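Local coordinates for Phosphoglucomutase/phosphomannomutase family protein (Burkholderia thailandensis, PDB 3UW2), which probably moves a phosphoryl group within hexose phosphates, as an intramolecular phosphotransferase of the phosphohexose mutase family, and carries a bound zinc ion, at residues 182-187 with 356-361; 191-196 with 256-261; 206-211 with 226-231; 284-289 with 342-347. All blocks are in the same frame, centred on the assembly; numbering follows the deposited sequence.

Contact 1 of 4, residues 182-187 with 356-361; sequences VERIVG and DRWYGF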
loop_
_atom_site.group_PDB
_atom_site.type_symbol
_atom_site.label_atom_id
_atom_site.label_comp_id
_atom_site.label_asym_id
_atom_site.label_seq_id
_atom_site.Cartn_x
_atom_site.Cartn_y
_atom_site.Cartn_z
ATOM N N VAL A 182 5.532 8.394 16.983
ATOM C CA VAL A 182 4.299 8.784 17.655
ATOM C C VAL A 182 4.290 10.278 17.941
ATOM O O VAL A 182 3.288 10.950 17.650
ATOM C CB VAL A 182 4.061 7.977 18.954
ATOM C CG1 VAL A 182 2.788 8.468 19.680
ATOM C CG2 VAL A 182 3.955 6.463 18.599
ATOM N N GLU A 183 5.396 10.804 18.474
ATOM C CA GLU A 183 5.449 12.222 18.833
ATOM C C GLU A 183 5.356 13.097 17.615
ATOM O O GLU A 183 4.872 14.254 17.691
ATOM C CB GLU A 183 6.737 12.556 19.592
ATOM C CG GLU A 183 6.702 11.944 20.977
ATOM C CD GLU A 183 8.092 11.803 21.586
ATOM O OE1 GLU A 183 8.863 12.799 21.571
ATOM O OE2 GLU A 183 8.412 10.700 22.091
ATOM N N ARG A 184 5.815 12.550 16.485
ATOM C CA ARG A 184 5.812 13.367 15.277
ATOM C C ARG A 184 4.365 13.491 14.794
ATOM O O ARG A 184 3.948 14.572 14.368
ATOM C CB ARG A 184 6.799 12.833 14.215
ATOM C CG ARG A 184 6.569 13.347 12.806
ATOM C CD ARG A 184 6.842 14.855 12.639
ATOM N NE ARG A 184 6.670 15.257 11.240
ATOM C CZ ARG A 184 5.483 15.511 10.672
ATOM N NH1 ARG A 184 4.338 15.421 11.372
ATOM N NH2 ARG A 184 5.423 15.838 9.392
ATOM N N ILE A 185 3.587 12.416 14.857
ATOM C CA ILE A 185 2.200 12.475 14.444
ATOM C C ILE A 185 1.279 13.281 15.425
ATOM O O ILE A 185 0.457 14.150 15.008
ATOM C CB ILE A 185 1.638 11.058 14.185
ATOM C CG1 ILE A 185 2.382 10.405 12.958
ATOM C CG2 ILE A 185 0.145 11.187 13.931
ATOM C CD1 ILE A 185 2.085 8.912 12.783
ATOM N N VAL A 186 1.429 12.974 16.709
ATOM C CA VAL A 186 0.671 13.608 17.808
ATOM C C VAL A 186 0.876 15.125 17.884
ATOM O O VAL A 186 -0.086 15.857 18.085
ATOM C CB VAL A 186 0.970 12.868 19.149
ATOM C CG1 VAL A 186 0.561 13.670 20.388
ATOM C CG2 VAL A 186 0.255 11.515 19.134
ATOM N N GLY A 187 2.118 15.589 17.704
ATOM C CA GLY A 187 2.441 17.017 17.710
ATOM C C GLY A 187 1.848 17.764 16.508
ATOM O O GLY A 187 1.775 18.970 16.553
ATOM N N ASP A 356 1.754 16.197 1.747
ATOM C CA ASP A 356 1.277 17.339 2.619
ATOM C C ASP A 356 1.422 17.010 4.096
ATOM O O ASP A 356 0.880 15.975 4.545
ATOM C CB ASP A 356 -0.201 17.557 2.280
ATOM C CG ASP A 356 -0.892 18.486 3.248
ATOM O OD1 ASP A 356 -0.667 19.683 3.079
ATOM O OD2 ASP A 356 -1.695 18.047 4.093
ATOM N N ARG A 357 2.224 17.796 4.838
ATOM C CA ARG A 357 2.410 17.671 6.318
ATOM C C ARG A 357 3.081 16.362 6.711
ATOM O O ARG A 357 3.087 15.974 7.890
ATOM C CB ARG A 357 1.056 17.762 7.060
ATOM C CG ARG A 357 0.403 19.134 6.913
ATOM C CD ARG A 357 -1.073 19.142 7.352
ATOM N NE ARG A 357 -1.263 18.683 8.748
ATOM C CZ ARG A 357 -2.412 18.188 9.190
ATOM N NH1 ARG A 357 -3.509 18.077 8.373
ATOM N NH2 ARG A 357 -2.462 17.752 10.420
ATOM N N TRP A 358 3.648 15.690 5.723
ATOM C CA TRP A 358 4.199 14.357 5.968
ATOM C C TRP A 358 5.456 14.085 5.140
ATOM O O TRP A 358 6.176 15.008 4.839
ATOM C CB TRP A 358 3.074 13.316 5.807
ATOM C CG TRP A 358 3.370 11.892 6.309
ATOM C CD1 TRP A 358 3.228 10.695 5.616
ATOM C CD2 TRP A 358 3.701 11.513 7.672
ATOM N NE1 TRP A 358 3.504 9.625 6.448
ATOM C CE2 TRP A 358 3.807 10.072 7.690
ATOM C CE3 TRP A 358 3.976 12.243 8.854
ATOM C CZ2 TRP A 358 4.150 9.368 8.859
ATOM C CZ3 TRP A 358 4.317 11.538 10.001
ATOM C CH2 TRP A 358 4.427 10.139 10.000
ATOM N N TYR A 359 5.719 12.829 4.742
ATOM C CA TYR A 359 6.989 12.444 4.102
ATOM C C TYR A 359 6.745 11.761 2.746
ATOM O O TYR A 359 7.682 11.431 2.030
ATOM C CB TYR A 359 7.752 11.449 5.027
ATOM C CG TYR A 359 8.087 12.137 6.310
ATOM C CD1 TYR A 359 9.187 12.959 6.385
ATOM C CD2 TYR A 359 7.248 12.022 7.443
ATOM C CE1 TYR A 359 9.486 13.637 7.577
ATOM C CE2 TYR A 359 7.542 12.682 8.631
ATOM C CZ TYR A 359 8.634 13.489 8.672
ATOM O OH TYR A 359 8.876 14.175 9.827
ATOM N N GLY A 360 5.494 11.516 2.425
ATOM C CA GLY A 360 5.188 11.047 1.060
ATOM C C GLY A 360 5.203 9.541 0.902
ATOM O O GLY A 360 4.922 9.055 -0.199
ATOM N N PHE A 361 5.485 8.772 1.962
ATOM C CA PHE A 361 5.327 7.294 1.897
ATOM C C PHE A 361 3.923 6.899 2.350
ATOM O O PHE A 361 3.274 7.607 3.158
ATOM C CB PHE A 361 6.401 6.522 2.713
ATOM C CG PHE A 361 6.535 6.989 4.151
ATOM C CD1 PHE A 361 5.622 6.567 5.106
ATOM C CD2 PHE A 361 7.573 7.799 4.529
ATOM C CE1 PHE A 361 5.723 6.944 6.446
ATOM C CE2 PHE A 361 7.712 8.207 5.873
ATOM C CZ PHE A 361 6.794 7.785 6.823
HETATM O O HOH W 1 1.660 15.579 9.964
HETATM O O HOH W 2 6.584 16.742 6.937
#

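Contact 2 of 4, residues 191-196 with 256-261; sequences LTRPLK and DAEIGF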
loop_
_atom_site.group_PDB
_atom_site.type_symbol
_atom_site.label_atom_id
_atom_site.label_comp_id
_atom_site.label_asym_id
_atom_site.label_seq_id
_atom_site.Cartn_x
_atom_site.Cartn_y
_atom_site.Cartn_z
ATOM N N LEU A 191 -7.055 16.041 17.648
ATOM C CA LEU A 191 -8.482 15.786 17.347
ATOM C C LEU A 191 -9.462 16.764 18.022
ATOM O O LEU A 191 -9.329 17.059 19.199
ATOM C CB LEU A 191 -8.866 14.359 17.722
ATOM C CG LEU A 191 -7.948 13.310 17.079
ATOM C CD1 LEU A 191 -8.490 11.971 17.440
ATOM C CD2 LEU A 191 -7.922 13.444 15.566
ATOM N N THR A 192 -10.467 17.206 17.265
ATOM C CA THR A 192 -11.561 18.057 17.750
ATOM C C THR A 192 -12.251 17.490 18.967
ATOM O O THR A 192 -12.559 18.244 19.891
ATOM C CB THR A 192 -12.558 18.363 16.634
ATOM O OG1 THR A 192 -11.853 19.077 15.624
ATOM C CG2 THR A 192 -13.701 19.276 17.130
ATOM N N ARG A 193 -12.408 16.165 18.993
ATOM C CA ARG A 193 -13.074 15.446 20.040
ATOM C C ARG A 193 -12.509 14.019 20.016
ATOM O O ARG A 193 -11.981 13.590 18.987
ATOM C CB ARG A 193 -14.607 15.429 19.847
ATOM C CG ARG A 193 -15.136 14.645 18.637
ATOM C CD ARG A 193 -16.672 14.726 18.564
ATOM N NE ARG A 193 -17.178 14.012 17.399
ATOM C CZ ARG A 193 -17.428 12.698 17.358
ATOM N NH1 ARG A 193 -17.266 11.956 18.427
ATOM N NH2 ARG A 193 -17.859 12.118 16.244
ATOM N N PRO A 194 -12.587 13.292 21.150
ATOM C CA PRO A 194 -12.259 11.854 21.077
ATOM C C PRO A 194 -13.304 11.097 20.286
ATOM O O PRO A 194 -14.492 11.485 20.241
ATOM C CB PRO A 194 -12.268 11.384 22.538
ATOM C CG PRO A 194 -12.887 12.473 23.335
ATOM C CD PRO A 194 -12.826 13.755 22.534
ATOM N N LEU A 195 -12.863 10.032 19.644
ATOM C CA LEU A 195 -13.746 9.220 18.872
ATOM C C LEU A 195 -13.463 7.771 19.319
ATOM O O LEU A 195 -12.296 7.359 19.428
ATOM C CB LEU A 195 -13.360 9.440 17.411
ATOM C CG LEU A 195 -14.341 9.564 16.246
ATOM C CD1 LEU A 195 -13.836 10.515 15.169
ATOM C CD2 LEU A 195 -14.462 8.164 15.656
ATOM N N LYS A 196 -14.500 6.988 19.546
ATOM C CA LYS A 196 -14.314 5.612 19.970
ATOM C C LYS A 196 -14.231 4.720 18.753
ATOM O O LYS A 196 -15.115 4.771 17.898
ATOM C CB LYS A 196 -15.456 5.151 20.893
ATOM C CG LYS A 196 -15.157 3.777 21.499
ATOM C CD LYS A 196 -15.959 3.575 22.755
ATOM C CE LYS A 196 -15.993 2.091 23.120
ATOM N NZ LYS A 196 -16.791 1.994 24.362
ATOM N N ASP A 256 -20.572 0.769 21.591
ATOM C CA ASP A 256 -20.827 2.146 21.185
ATOM C C ASP A 256 -19.662 2.827 20.409
ATOM O O ASP A 256 -19.580 4.079 20.366
ATOM C CB ASP A 256 -21.220 2.997 22.395
ATOM C CG ASP A 256 -20.131 3.038 23.449
ATOM O OD1 ASP A 256 -19.059 2.396 23.266
ATOM O OD2 ASP A 256 -20.364 3.707 24.487
ATOM N N ALA A 257 -18.751 2.028 19.850
ATOM C CA ALA A 257 -17.704 2.591 19.040
ATOM C C ALA A 257 -18.380 3.199 17.835
ATOM O O ALA A 257 -19.498 2.768 17.460
ATOM C CB ALA A 257 -16.688 1.531 18.626
ATOM N N GLU A 258 -17.718 4.164 17.215
ATOM C CA GLU A 258 -18.334 4.930 16.082
ATOM C C GLU A 258 -17.825 4.491 14.710
ATOM O O GLU A 258 -18.570 4.523 13.761
ATOM C CB GLU A 258 -18.004 6.412 16.183
ATOM C CG GLU A 258 -18.406 7.067 17.498
ATOM C CD GLU A 258 -18.265 8.594 17.463
ATOM O OE1 GLU A 258 -18.757 9.224 16.516
ATOM O OE2 GLU A 258 -17.646 9.175 18.378
ATOM N N ILE A 259 -16.552 4.089 14.637
ATOM C CA ILE A 259 -15.853 3.844 13.381
ATOM C C ILE A 259 -14.942 2.633 13.552
ATOM O O ILE A 259 -14.371 2.476 14.627
ATOM C CB ILE A 259 -15.010 5.117 13.030
ATOM C CG1 ILE A 259 -15.964 6.233 12.488
ATOM C CG2 ILE A 259 -13.894 4.851 12.040
ATOM C CD1 ILE A 259 -16.729 5.864 11.220
ATOM N N GLY A 260 -14.788 1.808 12.499
ATOM C CA GLY A 260 -13.892 0.642 12.543
ATOM C C GLY A 260 -12.681 0.777 11.639
ATOM O O GLY A 260 -12.835 1.197 10.483
ATOM N N PHE A 261 -11.465 0.526 12.170
ATOM C CA PHE A 261 -10.237 0.540 11.313
ATOM C C PHE A 261 -9.653 -0.879 11.303
ATOM O O PHE A 261 -9.512 -1.492 12.345
ATOM C CB PHE A 261 -9.128 1.413 11.909
ATOM C CG PHE A 261 -9.325 2.910 11.776
ATOM C CD1 PHE A 261 -10.375 3.459 11.036
ATOM C CD2 PHE A 261 -8.383 3.775 12.373
ATOM C CE1 PHE A 261 -10.514 4.849 10.919
ATOM C CE2 PHE A 261 -8.525 5.162 12.291
ATOM C CZ PHE A 261 -9.580 5.702 11.533
HETATM O O HOH W 3 -17.145 8.204 20.592
#

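Contact 3 of 4, residues 206-211 with 226-231; sequences AGPLAT and TDIDGN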
loop_
_atom_site.group_PDB
_atom_site.type_symbol
_atom_site.label_atom_id
_atom_site.label_comp_id
_atom_site.label_asym_id
_atom_site.label_seq_id
_atom_site.Cartn_x
_atom_site.Cartn_y
_atom_site.Cartn_z
ATOM N N ALA A 206 0.773 -4.268 13.001
ATOM C CA ALA A 206 0.133 -2.943 13.165
ATOM C C ALA A 206 -0.399 -2.780 14.616
ATOM O O ALA A 206 -0.502 -1.656 15.125
ATOM C CB ALA A 206 -1.051 -2.760 12.166
ATOM N N GLY A 207 -0.756 -3.877 15.287
ATOM C CA GLY A 207 -1.559 -3.723 16.518
ATOM C C GLY A 207 -0.983 -2.900 17.674
ATOM O O GLY A 207 -1.598 -1.909 18.115
ATOM N N PRO A 208 0.215 -3.270 18.169
ATOM C CA PRO A 208 0.784 -2.492 19.264
ATOM C C PRO A 208 0.955 -0.988 19.000
ATOM O O PRO A 208 0.496 -0.149 19.797
ATOM C CB PRO A 208 2.137 -3.192 19.532
ATOM C CG PRO A 208 1.935 -4.605 19.013
ATOM C CD PRO A 208 1.093 -4.382 17.758
ATOM N N LEU A 209 1.651 -0.606 17.934
ATOM C CA LEU A 209 1.855 0.796 17.700
ATOM C C LEU A 209 0.578 1.523 17.229
ATOM O O LEU A 209 0.370 2.688 17.557
ATOM C CB LEU A 209 2.932 0.982 16.636
ATOM C CG LEU A 209 3.610 2.328 16.513
ATOM C CD1 LEU A 209 4.117 2.897 17.862
ATOM C CD2 LEU A 209 4.776 2.140 15.553
ATOM N N ALA A 210 -0.271 0.899 16.428
ATOM C CA ALA A 210 -1.524 1.627 16.073
ATOM C C ALA A 210 -2.384 1.935 17.314
ATOM O O ALA A 210 -2.887 3.065 17.450
ATOM C CB ALA A 210 -2.339 0.857 15.063
ATOM N N THR A 211 -2.466 0.988 18.261
ATOM C CA THR A 211 -3.262 1.238 19.470
ATOM C C THR A 211 -2.622 2.319 20.309
ATOM O O THR A 211 -3.314 3.215 20.784
ATOM C CB THR A 211 -3.578 -0.049 20.264
ATOM O OG1 THR A 211 -2.357 -0.763 20.528
ATOM C CG2 THR A 211 -4.505 -0.938 19.406
ATOM N N THR A 226 -5.005 -7.433 18.388
ATOM C CA THR A 226 -3.934 -6.434 18.352
ATOM C C THR A 226 -2.634 -6.936 18.979
ATOM O O THR A 226 -1.613 -6.223 18.987
ATOM C CB THR A 226 -4.394 -5.108 19.004
ATOM O OG1 THR A 226 -4.848 -5.365 20.336
ATOM C CG2 THR A 226 -5.457 -4.373 18.094
ATOM N N ASP A 227 -2.666 -8.137 19.560
ATOM C CA ASP A 227 -1.467 -8.798 20.035
ATOM C C ASP A 227 -0.865 -9.473 18.830
ATOM O O ASP A 227 -1.584 -9.998 17.947
ATOM C CB ASP A 227 -1.773 -9.838 21.142
ATOM C CG ASP A 227 -2.767 -10.926 20.683
ATOM O OD1 ASP A 227 -3.971 -10.649 20.373
ATOM O OD2 ASP A 227 -2.324 -12.082 20.617
ATOM N N ILE A 228 0.452 -9.507 18.824
ATOM C CA ILE A 228 1.241 -10.147 17.778
ATOM C C ILE A 228 1.112 -11.654 17.805
ATOM O O ILE A 228 1.454 -12.317 18.821
ATOM C CB ILE A 228 2.762 -9.858 18.012
ATOM C CG1 ILE A 228 2.988 -8.343 18.105
ATOM C CG2 ILE A 228 3.613 -10.527 16.862
ATOM C CD1 ILE A 228 2.678 -7.554 16.825
ATOM N N ASP A 229 0.714 -12.241 16.677
ATOM C CA ASP A 229 0.779 -13.663 16.642
ATOM C C ASP A 229 0.983 -14.082 15.190
ATOM O O ASP A 229 0.021 -14.087 14.447
ATOM C CB ASP A 229 -0.506 -14.299 17.255
ATOM C CG ASP A 229 -0.385 -15.811 17.349
ATOM O OD1 ASP A 229 0.423 -16.377 16.603
ATOM O OD2 ASP A 229 -1.087 -16.460 18.146
ATOM N N GLY A 230 2.210 -14.437 14.826
ATOM C CA GLY A 230 2.528 -14.714 13.430
ATOM C C GLY A 230 1.921 -16.009 12.898
ATOM O O GLY A 230 2.074 -16.289 11.728
ATOM N N ASN A 231 1.232 -16.792 13.738
ATOM C CA ASN A 231 0.406 -17.918 13.250
ATOM C C ASN A 231 -0.931 -17.425 12.662
ATOM O O ASN A 231 -1.703 -18.218 12.113
ATOM C CB ASN A 231 0.042 -18.918 14.376
ATOM C CG ASN A 231 1.262 -19.517 15.087
ATOM O OD1 ASN A 231 2.214 -19.984 14.450
ATOM N ND2 ASN A 231 1.205 -19.545 16.438
#

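Contact 4 of 4, residues 284-289 with 342-347; sequences RQLMLF and APLAGE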
loop_
_atom_site.group_PDB
_atom_site.type_symbol
_atom_site.label_atom_id
_atom_site.label_comp_id
_atom_site.label_asym_id
_atom_site.label_seq_id
_atom_site.Cartn_x
_atom_site.Cartn_y
_atom_site.Cartn_z
ATOM N N ARG A 284 -13.005 6.305 -2.304
ATOM C CA ARG A 284 -13.891 7.276 -1.597
ATOM C C ARG A 284 -13.178 7.995 -0.477
ATOM O O ARG A 284 -13.331 9.205 -0.296
ATOM C CB ARG A 284 -15.172 6.633 -1.098
ATOM C CG ARG A 284 -16.075 6.252 -2.267
ATOM C CD ARG A 284 -17.185 5.405 -1.716
ATOM N NE ARG A 284 -18.318 6.209 -1.316
ATOM C CZ ARG A 284 -19.195 5.803 -0.408
ATOM N NH1 ARG A 284 -19.012 4.650 0.238
ATOM N NH2 ARG A 284 -20.243 6.548 -0.118
ATOM N N GLN A 285 -12.371 7.249 0.268
ATOM C CA GLN A 285 -11.470 7.866 1.248
ATOM C C GLN A 285 -10.629 9.019 0.651
ATOM O O GLN A 285 -10.430 10.043 1.306
ATOM C CB GLN A 285 -10.529 6.821 1.822
ATOM C CG GLN A 285 -11.214 5.698 2.664
ATOM C CD GLN A 285 -10.139 4.736 3.205
ATOM O OE1 GLN A 285 -9.088 5.175 3.767
ATOM N NE2 GLN A 285 -10.334 3.445 2.970
ATOM N N LEU A 286 -10.015 8.773 -0.485
ATOM C CA LEU A 286 -9.181 9.776 -1.162
ATOM C C LEU A 286 -9.975 11.041 -1.499
ATOM O O LEU A 286 -9.422 12.137 -1.417
ATOM C CB LEU A 286 -8.525 9.210 -2.437
ATOM C CG LEU A 286 -7.432 10.085 -3.064
ATOM C CD1 LEU A 286 -6.249 10.153 -2.108
ATOM C CD2 LEU A 286 -6.992 9.496 -4.388
ATOM N N MET A 287 -11.259 10.906 -1.888
ATOM C CA MET A 287 -12.079 12.129 -2.082
ATOM C C MET A 287 -12.099 12.998 -0.810
ATOM O O MET A 287 -11.966 14.222 -0.866
ATOM C CB MET A 287 -13.477 11.784 -2.600
ATOM C CG MET A 287 -13.397 11.315 -4.063
ATOM S SD MET A 287 -14.911 11.007 -5.009
ATOM C CE MET A 287 -15.464 9.402 -4.429
ATOM N N LEU A 288 -12.196 12.351 0.359
ATOM C CA LEU A 288 -12.398 13.101 1.577
ATOM C C LEU A 288 -11.073 13.786 1.950
ATOM O O LEU A 288 -11.020 14.957 2.419
ATOM C CB LEU A 288 -12.889 12.120 2.693
ATOM C CG LEU A 288 -13.254 12.677 4.066
ATOM C CD1 LEU A 288 -14.649 13.354 4.032
ATOM C CD2 LEU A 288 -13.211 11.595 5.182
ATOM N N PHE A 289 -9.990 13.046 1.754
ATOM C CA PHE A 289 -8.664 13.632 1.999
ATOM C C PHE A 289 -8.331 14.784 1.004
ATOM O O PHE A 289 -7.768 15.803 1.371
ATOM C CB PHE A 289 -7.620 12.498 1.860
ATOM C CG PHE A 289 -7.687 11.503 2.977
ATOM C CD1 PHE A 289 -7.643 11.957 4.323
ATOM C CD2 PHE A 289 -7.648 10.127 2.706
ATOM C CE1 PHE A 289 -7.697 11.044 5.381
ATOM C CE2 PHE A 289 -7.695 9.201 3.773
ATOM C CZ PHE A 289 -7.719 9.683 5.107
ATOM N N ALA A 342 3.278 16.431 -6.057
ATOM C CA ALA A 342 1.891 16.501 -5.569
ATOM C C ALA A 342 1.707 16.295 -4.059
ATOM O O ALA A 342 2.488 15.651 -3.444
ATOM C CB ALA A 342 0.983 15.570 -6.356
ATOM N N PRO A 343 0.679 16.913 -3.453
ATOM C CA PRO A 343 0.560 16.757 -2.009
ATOM C C PRO A 343 -0.050 15.404 -1.558
ATOM O O PRO A 343 0.117 15.055 -0.399
ATOM C CB PRO A 343 -0.300 17.968 -1.587
ATOM C CG PRO A 343 -1.259 18.080 -2.774
ATOM C CD PRO A 343 -0.290 17.904 -3.968
ATOM N N LEU A 344 -0.723 14.648 -2.442
ATOM C CA LEU A 344 -1.504 13.468 -2.014
ATOM C C LEU A 344 -1.704 12.504 -3.212
ATOM O O LEU A 344 -1.917 12.996 -4.347
ATOM C CB LEU A 344 -2.935 13.933 -1.642
ATOM C CG LEU A 344 -3.934 12.898 -1.130
ATOM C CD1 LEU A 344 -3.435 12.247 0.189
ATOM C CD2 LEU A 344 -5.315 13.594 -0.944
ATOM N N ALA A 345 -1.605 11.191 -2.969
ATOM C CA ALA A 345 -2.007 10.118 -3.982
ATOM C C ALA A 345 -2.709 9.007 -3.240
ATOM O O ALA A 345 -2.499 8.852 -2.051
ATOM C CB ALA A 345 -0.812 9.547 -4.684
ATOM N N GLY A 346 -3.511 8.200 -3.930
ATOM C CA GLY A 346 -4.052 7.022 -3.279
ATOM C C GLY A 346 -4.354 6.023 -4.388
ATOM O O GLY A 346 -4.496 6.429 -5.552
ATOM N N GLU A 347 -4.382 4.730 -4.054
ATOM C CA GLU A 347 -4.768 3.715 -5.017
ATOM C C GLU A 347 -5.901 2.896 -4.479
ATOM O O GLU A 347 -6.080 2.785 -3.264
ATOM C CB GLU A 347 -3.654 2.747 -5.254
ATOM C CG GLU A 347 -2.276 3.312 -5.482
ATOM C CD GLU A 347 -1.294 2.163 -5.344
ATOM O OE1 GLU A 347 -0.854 1.900 -4.208
ATOM O OE2 GLU A 347 -1.036 1.477 -6.353
#

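Contact 1 of 4, residues 182-187 with 356-361
Arg184, on helix 178-186, reaches into the loop 356-361 and is gripped there by Arg357 and Tyr359, joining the second and third alpha/beta/alpha domains of the phosphohexose mutase fold. The arginine runs outward with CG anti to its own N (chi1 162°) and then bends about the CB-CG bond (chi2 67°), which brings the guanidinium up against the loop backbone. Tyr359 approaches from the opposite direction, and its OH takes a hydrogen bond from Arg184 NE at 2.8 Å, tilted out of the guanidinium plane. Arg184 NH2 gives a straighter bond, also 2.8 Å, to Arg357 O; the carbonyl oxygen lies close to the guanidinium plane, whereas the donor sits well above the plane of the carbonyl. Two waters at the guanidinium edge extend the grip: one links Arg184 NH1 to Arg357 O, the other, weakly held by Arg184 NH2, donates to Trp358 O. With three nitrogens engaged, the flat group has little freedom to rotate.

Trp358 stands nearly upright against this plane, at 86°, its CE3 lying over one guanidinium face, off centre. The far corner of the indole meets Ile185, whose CG1 packs 3.6 Å from Trp358 CH2. Behind them, Tyr366 stacks on Trp358, and helix 364-375 also touches Ile185. The guanidinium of Arg357 is held by salt bridges to Asp188 and Glu373, while its carbonyl oxygen receives Arg184. At the distal end of the isoleucine, CD1 rests 3.8 Å from Trp358 CH2.

Contact 2 of 4, residues 191-196 with 256-261
Arg193 and Glu258 meet end-on in a two-pronged salt bridge, NH1 to OE2 at 2.8 Å and NH2 to OE1 at 3.0 Å. Both carboxylate oxygens use their syn lone pairs, and the two flat groups are nearly coplanar, 16° apart. A second salt bridge joins Lys196 NZ to Asp256 OD1 at 2.6 Å, again on the syn side; the extended lysine chain passes Ala257 and crosses the aspartate at about a right angle. Between the two ion pairs the backbones are tied by Glu258 N, which donates to Lys196 O at 2.8 Å along an almost straight path. A water donates to Glu258 OE2 and accepts from Lys196 N, so the carboxylate is braced from the backbone as well. Next to the Arg193-Glu258 pair, Leu195 CD2 packs 4.0 Å from Ile259 CG1.

Farther out, Arg193 NH2 also donates to Val378 O, and Pro381 of helix 381-386 touches Arg193, Glu258 and Ile259. The contact lies where strands 197-200 and 259-263, parallel neighbours in the sheet of domain II, begin. Its paired charges probably keep both carboxylates ionised, and the two-pronged geometry restrains rotation of the glutamate and arginine ends alike.

Contact 3 of 4, residues 206-211 with 226-231
Gly207 and Thr226 bring their backbones to within 4.0 Å, CA to CA, where the first turn of helix 206-216 meets the loop after strand 221-224. The approach is a CA-H...O contact, Gly207 CA lying 3.5 Å from Thr226 O. The missing side chain matters: a CB on Gly207 would point at the loop and collide with that carbonyl oxygen. Pro208 borders the same oxygen, its CD 3.5 Å from Thr226 O. The proline ring also makes an apolar contact: Ile228 crosses it at about a right angle and sets CD1 3.7 Å from Pro208 CD.

One turn along the helix, Thr211 and Thr226 touch through their methyl groups, CG2 to CG2 at 3.8 Å. In Thr226 the methyl is anti to the carbonyl carbon, while OG1 (chi1 56°) is hydrogen-bonded to Glu223. Farther along the loop, Asp229 OD1 accepts from Asn231 N, forming an Asx turn, and Asn203 binds the backbone of Asp227 and Asp229.

The contact thus fastens the end of the beta-alpha-beta unit 197-200, 206-216, 221-224 to its own helix: Thr211 packs on strand 221-224, Ala206 and Ala210 on Phe263 of strand 259-263, and Leu209 on helix 178-186.

Contact 4 of 4, residues 284-289 with 342-347
Leu286 of helix 282-296 and Leu344 of strand 344-346 interlock in the core of the third alpha/beta/alpha domain, where the helix packs on a four-stranded mixed sheet. The two segments run nearly antiparallel, at 170°, with their axes 8.9 Å apart. From CB, which points at the strand, the Leu286 chain leaves with CG anti to the backbone N (chi1 -169°), which carries the branch point toward the strand. There it forks. CD1 settles against Leu344, 3.7 Å from its CG and nearly as close to its CD2, and also reaches the carbonyl carbon of Ala345. CD2 goes to the next residue along the strand and lies 3.7 Å from Gly346 N. The absence of a side chain on Gly346 makes room for this fork, because a CB there would run into Leu286 CD1.

Leu344 comes from the strand in the opposite direction, so the two leucines slide past one another. Its CD2 is shared between Leu286 and the next helical turn, where Phe289 offers its CB and backbone. The phenylalanine ring itself turns off to meet Phe354 edge-to-face and to touch helix 364-375. On the other side of the strand, Ala345 faces Val333 of helix 330-340, completing the layered packing. All five touching residues are buried, and the side chains that meet are all apolar; one turn on from Leu286, Phe289 CB stands 3.8 Å from Leu344 CD2.

Overall arrangement
Contacts 2 and 3 belong to domain II, contact 4 to domain III, and contact 1 bridges the two. Along the chain contact 1 spans all the others: contact 3 falls within contact 2, and contact 4 follows. Domains II and III have sheets of the same 2-1-3-4 strand order; contact 2 lies where the two central strands of the domain II sheet begin, contact 3 on its helix 206-216, and contact 4 on the third strand of the domain III sheet. Centres are 16 to 26 Å apart. Contact 1 touches contact 3 through Val182 and Leu209, and contact 4 through a probable hydrogen bond from Asp356 N to Pro343 O, thereby linking both domains' packing near the zinc-binding loop.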